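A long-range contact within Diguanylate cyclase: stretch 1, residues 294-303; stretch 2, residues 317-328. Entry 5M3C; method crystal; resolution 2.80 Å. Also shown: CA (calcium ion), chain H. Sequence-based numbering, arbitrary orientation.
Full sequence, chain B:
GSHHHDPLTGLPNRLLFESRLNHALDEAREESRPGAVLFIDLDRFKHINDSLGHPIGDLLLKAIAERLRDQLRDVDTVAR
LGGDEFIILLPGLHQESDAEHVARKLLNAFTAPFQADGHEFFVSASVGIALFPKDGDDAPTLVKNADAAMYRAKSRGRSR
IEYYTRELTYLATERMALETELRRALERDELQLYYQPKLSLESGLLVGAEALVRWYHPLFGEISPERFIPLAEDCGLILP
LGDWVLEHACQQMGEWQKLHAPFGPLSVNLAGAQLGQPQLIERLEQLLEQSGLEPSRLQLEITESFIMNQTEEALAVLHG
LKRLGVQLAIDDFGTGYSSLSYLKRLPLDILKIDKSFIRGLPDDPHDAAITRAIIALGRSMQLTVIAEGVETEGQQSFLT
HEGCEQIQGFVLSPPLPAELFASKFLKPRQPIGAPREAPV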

ATOM      1  N   GLU B 294     -20.412 -12.938  27.478  1.00 82.73           N
ATOM      2  CA  GLU B 294     -19.539 -11.846  27.863  1.00 84.02           C
ATOM      3  C   GLU B 294     -18.674 -11.517  26.654  1.00 84.44           C
ATOM      4  O   GLU B 294     -18.146 -12.421  26.011  1.00 85.08           O
ATOM      5  CB  GLU B 294     -18.665 -12.239  29.055  1.00 83.66           C
ATOM      6  N   PRO B 295     -18.538 -10.223  26.329  1.00 84.97           N
ATOM      7  CA  PRO B 295     -17.746  -9.823  25.166  1.00 84.09           C
ATOM      8  C   PRO B 295     -16.339 -10.422  25.199  1.00 82.87           C
ATOM      9  O   PRO B 295     -15.752 -10.689  24.153  1.00 82.87           O
ATOM     10  CB  PRO B 295     -17.701  -8.295  25.284  1.00 84.81           C
ATOM     11  CG  PRO B 295     -18.919  -7.941  26.074  1.00 85.04           C
ATOM     12  CD  PRO B 295     -19.082  -9.063  27.055  1.00 85.00           C
ATOM     13  N   SER B 296     -15.821 -10.635  26.406  1.00 81.43           N
ATOM     14  CA  SER B 296     -14.501 -11.226  26.610  1.00 79.55           C
ATOM     15  C   SER B 296     -14.372 -12.611  25.979  1.00 77.08           C
ATOM     16  O   SER B 296     -13.268 -13.064  25.682  1.00 77.24           O
ATOM     17  CB  SER B 296     -14.203 -11.308  28.111  1.00 80.42           C
ATOM     18  OG  SER B 296     -13.308 -12.368  28.408  1.00 81.28           O
ATOM     19  N   ARG B 297     -15.500 -13.285  25.786  1.00 75.09           N
ATOM     20  CA  ARG B 297     -15.507 -14.621  25.198  1.00 74.45           C
ATOM     21  C   ARG B 297     -15.297 -14.618  23.676  1.00 71.75           C
ATOM     22  O   ARG B 297     -14.980 -15.657  23.094  1.00 70.91           O
ATOM     23  CB  ARG B 297     -16.820 -15.334  25.540  1.00 74.80           C
ATOM     24  N   LEU B 298     -15.465 -13.462  23.036  1.00 68.06           N
ATOM     25  CA  LEU B 298     -15.379 -13.371  21.572  1.00 66.33           C
ATOM     26  C   LEU B 298     -14.131 -12.630  21.066  1.00 64.83           C
ATOM     27  O   LEU B 298     -13.806 -11.532  21.530  1.00 64.94           O
ATOM     28  CB  LEU B 298     -16.634 -12.688  21.017  1.00 65.72           C
ATOM     29  CG  LEU B 298     -16.623 -12.317  19.530  1.00 64.96           C
ATOM     30  CD1 LEU B 298     -16.888 -13.532  18.655  1.00 64.86           C
ATOM     31  CD2 LEU B 298     -17.649 -11.229  19.256  1.00 64.61           C
ATOM     32  N   GLN B 299     -13.448 -13.237  20.097  1.00 62.17           N
ATOM     33  CA  GLN B 299     -12.269 -12.630  19.482  1.00 60.52           C
ATOM     34  C   GLN B 299     -12.473 -12.405  17.985  1.00 59.78           C
ATOM     35  O   GLN B 299     -12.912 -13.305  17.261  1.00 60.12           O
ATOM     36  CB  GLN B 299     -11.033 -13.507  19.705  1.00 59.68           C
ATOM     37  CG  GLN B 299      -9.814 -13.073  18.905  1.00 59.03           C
ATOM     38  CD  GLN B 299      -8.587 -13.913  19.210  1.00 58.60           C
ATOM     39  OE1 GLN B 299      -8.246 -14.128  20.372  1.00 59.79           O
ATOM     40  NE2 GLN B 299      -7.912 -14.386  18.166  1.00 57.98           N
ATOM     41  N   LEU B 300     -12.145 -11.200  17.528  1.00 59.02           N
ATOM     42  CA  LEU B 300     -12.264 -10.852  16.114  1.00 58.41           C
ATOM     43  C   LEU B 300     -10.896 -10.800  15.448  1.00 58.14           C
ATOM     44  O   LEU B 300     -10.068  -9.950  15.779  1.00 59.69           O
ATOM     45  CB  LEU B 300     -12.964  -9.503  15.951  1.00 57.95           C
ATOM     46  CG  LEU B 300     -14.391  -9.441  16.493  1.00 57.91           C
ATOM     47  CD1 LEU B 300     -14.907  -8.012  16.456  1.00 58.40           C
ATOM     48  CD2 LEU B 300     -15.308 -10.371  15.714  1.00 57.37           C
ATOM     49  N   GLU B 301     -10.665 -11.714  14.510  1.00 56.63           N
ATOM     50  CA  GLU B 301      -9.403 -11.767  13.783  1.00 55.62           C
ATOM     51  C   GLU B 301      -9.488 -10.890  12.545  1.00 55.36           C
ATOM     52  O   GLU B 301     -10.468 -10.944  11.812  1.00 55.44           O
ATOM     53  CB  GLU B 301      -9.076 -13.206  13.372  1.00 55.00           C
ATOM     54  CG  GLU B 301      -8.741 -14.135  14.530  1.00 54.59           C
ATOM     55  CD  GLU B 301      -8.440 -15.551  14.077  1.00 54.01           C
ATOM     56  OE1 GLU B 301      -8.388 -15.789  12.851  1.00 53.60           O
ATOM     57  OE2 GLU B 301      -8.254 -16.429  14.944  1.00 53.46           O
ATOM     58  N   ILE B 302      -8.460 -10.082  12.311  1.00 55.98           N
ATOM     59  CA  ILE B 302      -8.433  -9.221  11.135  1.00 56.99           C
ATOM     60  C   ILE B 302      -7.111  -9.383  10.398  1.00 57.31           C
ATOM     61  O   ILE B 302      -6.045  -9.345  11.006  1.00 58.09           O
ATOM     62  CB  ILE B 302      -8.641  -7.743  11.511  1.00 58.01           C
ATOM     63  CG1 ILE B 302      -9.747  -7.623  12.565  1.00 58.46           C
ATOM     64  CG2 ILE B 302      -8.977  -6.926  10.273  1.00 57.88           C
ATOM     65  CD1 ILE B 302     -10.161  -6.201  12.876  1.00 58.56           C
ATOM     66  N   THR B 303      -7.188  -9.565   9.085  1.00 58.41           N
ATOM     67  CA  THR B 303      -6.003  -9.840   8.280  1.00 59.80           C
ATOM     68  C   THR B 303      -5.061  -8.636   8.239  1.00 60.77           C
ATOM     69  O   THR B 303      -5.497  -7.496   8.055  1.00 60.45           O
ATOM     70  CB  THR B 303      -6.387 -10.264   6.845  1.00 60.11           C
ATOM     71  OG1 THR B 303      -5.210 -10.633   6.116  1.00 61.14           O
ATOM     72  CG2 THR B 303      -7.105  -9.140   6.109  1.00 60.14           C
ATOM     73  N   VAL B 317     -12.789   2.620  15.166  1.00 84.78           N
ATOM     74  CA  VAL B 317     -13.678   1.477  15.331  1.00 83.89           C
ATOM     75  C   VAL B 317     -13.011   0.407  16.189  1.00 83.23           C
ATOM     76  O   VAL B 317     -13.627  -0.135  17.105  1.00 82.56           O
ATOM     77  CB  VAL B 317     -14.068   0.864  13.972  1.00 84.02           C
ATOM     78  CG1 VAL B 317     -14.864  -0.419  14.168  1.00 84.16           C
ATOM     79  CG2 VAL B 317     -14.865   1.864  13.149  1.00 83.77           C
ATOM     80  N   LEU B 318     -11.750   0.111  15.888  1.00 83.58           N
ATOM     81  CA  LEU B 318     -10.996  -0.891  16.635  1.00 84.19           C
ATOM     82  C   LEU B 318     -11.004  -0.588  18.128  1.00 85.79           C
ATOM     83  O   LEU B 318     -11.026  -1.505  18.951  1.00 87.17           O
ATOM     84  CB  LEU B 318      -9.557  -0.976  16.124  1.00 83.73           C
ATOM     85  CG  LEU B 318      -9.392  -1.640  14.754  1.00 83.17           C
ATOM     86  CD1 LEU B 318      -7.967  -1.479  14.255  1.00 83.82           C
ATOM     87  CD2 LEU B 318      -9.772  -3.112  14.812  1.00 82.75           C
ATOM     88  N   HIS B 319     -10.983   0.696  18.475  1.00 86.11           N
ATOM     89  CA  HIS B 319     -11.134   1.104  19.868  1.00 86.41           C
ATOM     90  C   HIS B 319     -12.537   0.761  20.354  1.00 86.09           C
ATOM     91  O   HIS B 319     -12.706   0.130  21.396  1.00 85.93           O
ATOM     92  CB  HIS B 319     -10.879   2.601  20.035  1.00 86.59           C
ATOM     93  CG  HIS B 319      -9.437   2.984  19.922  1.00 86.47           C
ATOM     94  ND1 HIS B 319      -8.484   2.568  20.826  1.00 86.24           N
ATOM     95  CD2 HIS B 319      -8.787   3.754  19.018  1.00 86.11           C
ATOM     96  CE1 HIS B 319      -7.308   3.058  20.480  1.00 86.58           C
ATOM     97  NE2 HIS B 319      -7.464   3.783  19.386  1.00 87.02           N
ATOM     98  N   GLY B 320     -13.538   1.175  19.581  1.00 85.91           N
ATOM     99  CA  GLY B 320     -14.934   0.886  19.898  1.00 84.00           C
ATOM    100  C   GLY B 320     -15.178  -0.586  20.175  1.00 82.12           C
ATOM    101  O   GLY B 320     -15.953  -0.940  21.064  1.00 82.90           O
ATOM    102  N   LEU B 321     -14.514  -1.447  19.411  1.00 79.40           N
ATOM    103  CA  LEU B 321     -14.644  -2.886  19.595  1.00 78.39           C
ATOM    104  C   LEU B 321     -14.029  -3.313  20.921  1.00 79.07           C
ATOM    105  O   LEU B 321     -14.541  -4.212  21.587  1.00 78.79           O
ATOM    106  CB  LEU B 321     -13.989  -3.641  18.436  1.00 77.69           C
ATOM    107  CG  LEU B 321     -14.685  -3.511  17.077  1.00 76.22           C
ATOM    108  CD1 LEU B 321     -13.896  -4.226  15.992  1.00 75.38           C
ATOM    109  CD2 LEU B 321     -16.104  -4.052  17.147  1.00 76.05           C
ATOM    110  N   LYS B 322     -12.932  -2.665  21.307  1.00 80.55           N
ATOM    111  CA  LYS B 322     -12.289  -2.958  22.586  1.00 82.71           C
ATOM    112  C   LYS B 322     -13.137  -2.448  23.747  1.00 83.58           C
ATOM    113  O   LYS B 322     -13.210  -3.079  24.803  1.00 84.00           O
ATOM    114  CB  LYS B 322     -10.894  -2.337  22.646  1.00 82.50           C
ATOM    115  CG  LYS B 322      -9.842  -3.119  21.881  1.00 83.11           C
ATOM    116  CD  LYS B 322      -9.551  -4.468  22.525  1.00 83.93           C
ATOM    117  CE  LYS B 322      -8.806  -4.323  23.842  1.00 84.26           C
ATOM    118  NZ  LYS B 322      -8.408  -5.645  24.401  1.00 83.88           N
ATOM    119  N   ARG B 323     -13.781  -1.306  23.537  1.00 83.59           N
ATOM    120  CA  ARG B 323     -14.660  -0.719  24.537  1.00 84.62           C
ATOM    121  C   ARG B 323     -15.755  -1.715  24.907  1.00 83.40           C
ATOM    122  O   ARG B 323     -16.208  -1.755  26.051  1.00 84.11           O
ATOM    123  CB  ARG B 323     -15.278   0.571  23.995  1.00 86.57           C
ATOM    124  CG  ARG B 323     -15.357   1.711  25.001  1.00 88.14           C
ATOM    125  CD  ARG B 323     -15.603   3.038  24.297  1.00 88.93           C
ATOM    126  NE  ARG B 323     -14.661   3.249  23.198  1.00 90.18           N
ATOM    127  CZ  ARG B 323     -14.788   4.190  22.266  1.00 90.58           C
ATOM    128  NH1 ARG B 323     -13.878   4.297  21.305  1.00 89.48           N
ATOM    129  NH2 ARG B 323     -15.821   5.022  22.289  1.00 91.82           N
ATOM    130  N   LEU B 324     -16.176  -2.519  23.934  1.00 81.67           N
ATOM    131  CA  LEU B 324     -17.164  -3.569  24.178  1.00 80.75           C
ATOM    132  C   LEU B 324     -16.581  -4.710  24.997  1.00 78.41           C
ATOM    133  O   LEU B 324     -17.297  -5.359  25.756  1.00 78.49           O
ATOM    134  CB  LEU B 324     -17.715  -4.126  22.863  1.00 82.13           C
ATOM    135  CG  LEU B 324     -18.875  -3.361  22.225  1.00 83.41           C
ATOM    136  CD1 LEU B 324     -19.465  -4.174  21.083  1.00 83.28           C
ATOM    137  CD2 LEU B 324     -19.947  -3.029  23.255  1.00 84.19           C
ATOM    138  N   GLY B 325     -15.287  -4.962  24.829  1.00 76.38           N
ATOM    139  CA  GLY B 325     -14.601  -5.986  25.612  1.00 75.76           C
ATOM    140  C   GLY B 325     -14.147  -7.181  24.796  1.00 74.41           C
ATOM    141  O   GLY B 325     -13.483  -8.079  25.319  1.00 73.99           O
ATOM    142  N   VAL B 326     -14.502  -7.198  23.514  1.00 72.70           N
ATOM    143  CA  VAL B 326     -14.110  -8.296  22.635  1.00 71.57           C
ATOM    144  C   VAL B 326     -12.623  -8.207  22.342  1.00 70.31           C
ATOM    145  O   VAL B 326     -12.036  -7.126  22.386  1.00 70.49           O
ATOM    146  CB  VAL B 326     -14.878  -8.283  21.298  1.00 71.93           C
ATOM    147  CG1 VAL B 326     -16.376  -8.159  21.537  1.00 72.50           C
ATOM    148  CG2 VAL B 326     -14.381  -7.161  20.400  1.00 72.45           C
ATOM    149  N   GLN B 327     -12.014  -9.348  22.039  1.00 69.74           N
ATOM    150  CA  GLN B 327     -10.584  -9.382  21.762  1.00 68.95           C
ATOM    151  C   GLN B 327     -10.309  -9.111  20.288  1.00 67.90           C
ATOM    152  O   GLN B 327     -11.144  -9.393  19.426  1.00 68.21           O
ATOM    153  CB  GLN B 327      -9.989 -10.727  22.182  1.00 68.96           C
ATOM    154  CG  GLN B 327     -10.117 -11.005  23.672  1.00 69.03           C
ATOM    155  CD  GLN B 327      -9.240 -12.150  24.130  1.00 70.14           C
ATOM    156  OE1 GLN B 327      -9.000 -13.102  23.386  1.00 71.24           O
ATOM    157  NE2 GLN B 327      -8.754 -12.065  25.362  1.00 71.07           N
ATOM    158  N   LEU B 328      -9.135  -8.551  20.009  1.00 66.39           N
ATOM    159  CA  LEU B 328      -8.718  -8.273  18.640  1.00 64.66           C
ATOM    160  C   LEU B 328      -7.416  -8.985  18.319  1.00 63.87           C
ATOM    161  O   LEU B 328      -6.503  -9.039  19.145  1.00 65.56           O
ATOM    162  CB  LEU B 328      -8.550  -6.771  18.429  1.00 64.59           C
ATOM    163  CG  LEU B 328      -9.828  -5.946  18.553  1.00 64.95           C
ATOM    164  CD1 LEU B 328      -9.518  -4.478  18.304  1.00 65.45           C
ATOM    165  CD2 LEU B 328     -10.896  -6.441  17.588  1.00 64.43           C
TER
HETATM  166 CA    CA H1302      -8.042 -16.799  11.006  1.00 57.72          CA

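Helix-to-strand packing in an alpha/beta fold commonly rests on a layer of branched aliphatic side chains, and this contact in a diguanylate cyclase is a compact example. At its centre lies Leu300, whose CD1 sits 3.9 Å from CD1 of Leu321 on the helix and 4.1 Å from CG2 of Val326, while its CB meets CD2 of Leu328 at 4.0 Å. Further along the strand, Ile302 CD1 reaches Leu318 CD2 at 3.7 Å, one helical turn before Leu321, so strand and helix offer matching residues at i, i+2 and i, i+3. Val326 CG1 also touches Leu298 CD2, at 4.0 Å. Such pairings are nonpolar and gain from the exclusion of water.

The chain leaves the helix through Gly325, whose positive phi suits glycine; a CB there would also crowd Pro295. It then runs parallel to the first strand. Gln327 straddles the register: its N donates to Leu298 O (2.9 Å), and its O accepts from Leu300 N (2.8 Å), both nearly straight. Leu300 and Leu328 share one sheet face, Gln299 and Gln327 the other.

Toward the edge, Pro295 O receives a CA-H contact from Val326 CA at 3.3 Å. Glu301 points away from the second stretch, and its OE1 binds the calcium ion at 2.1 Å.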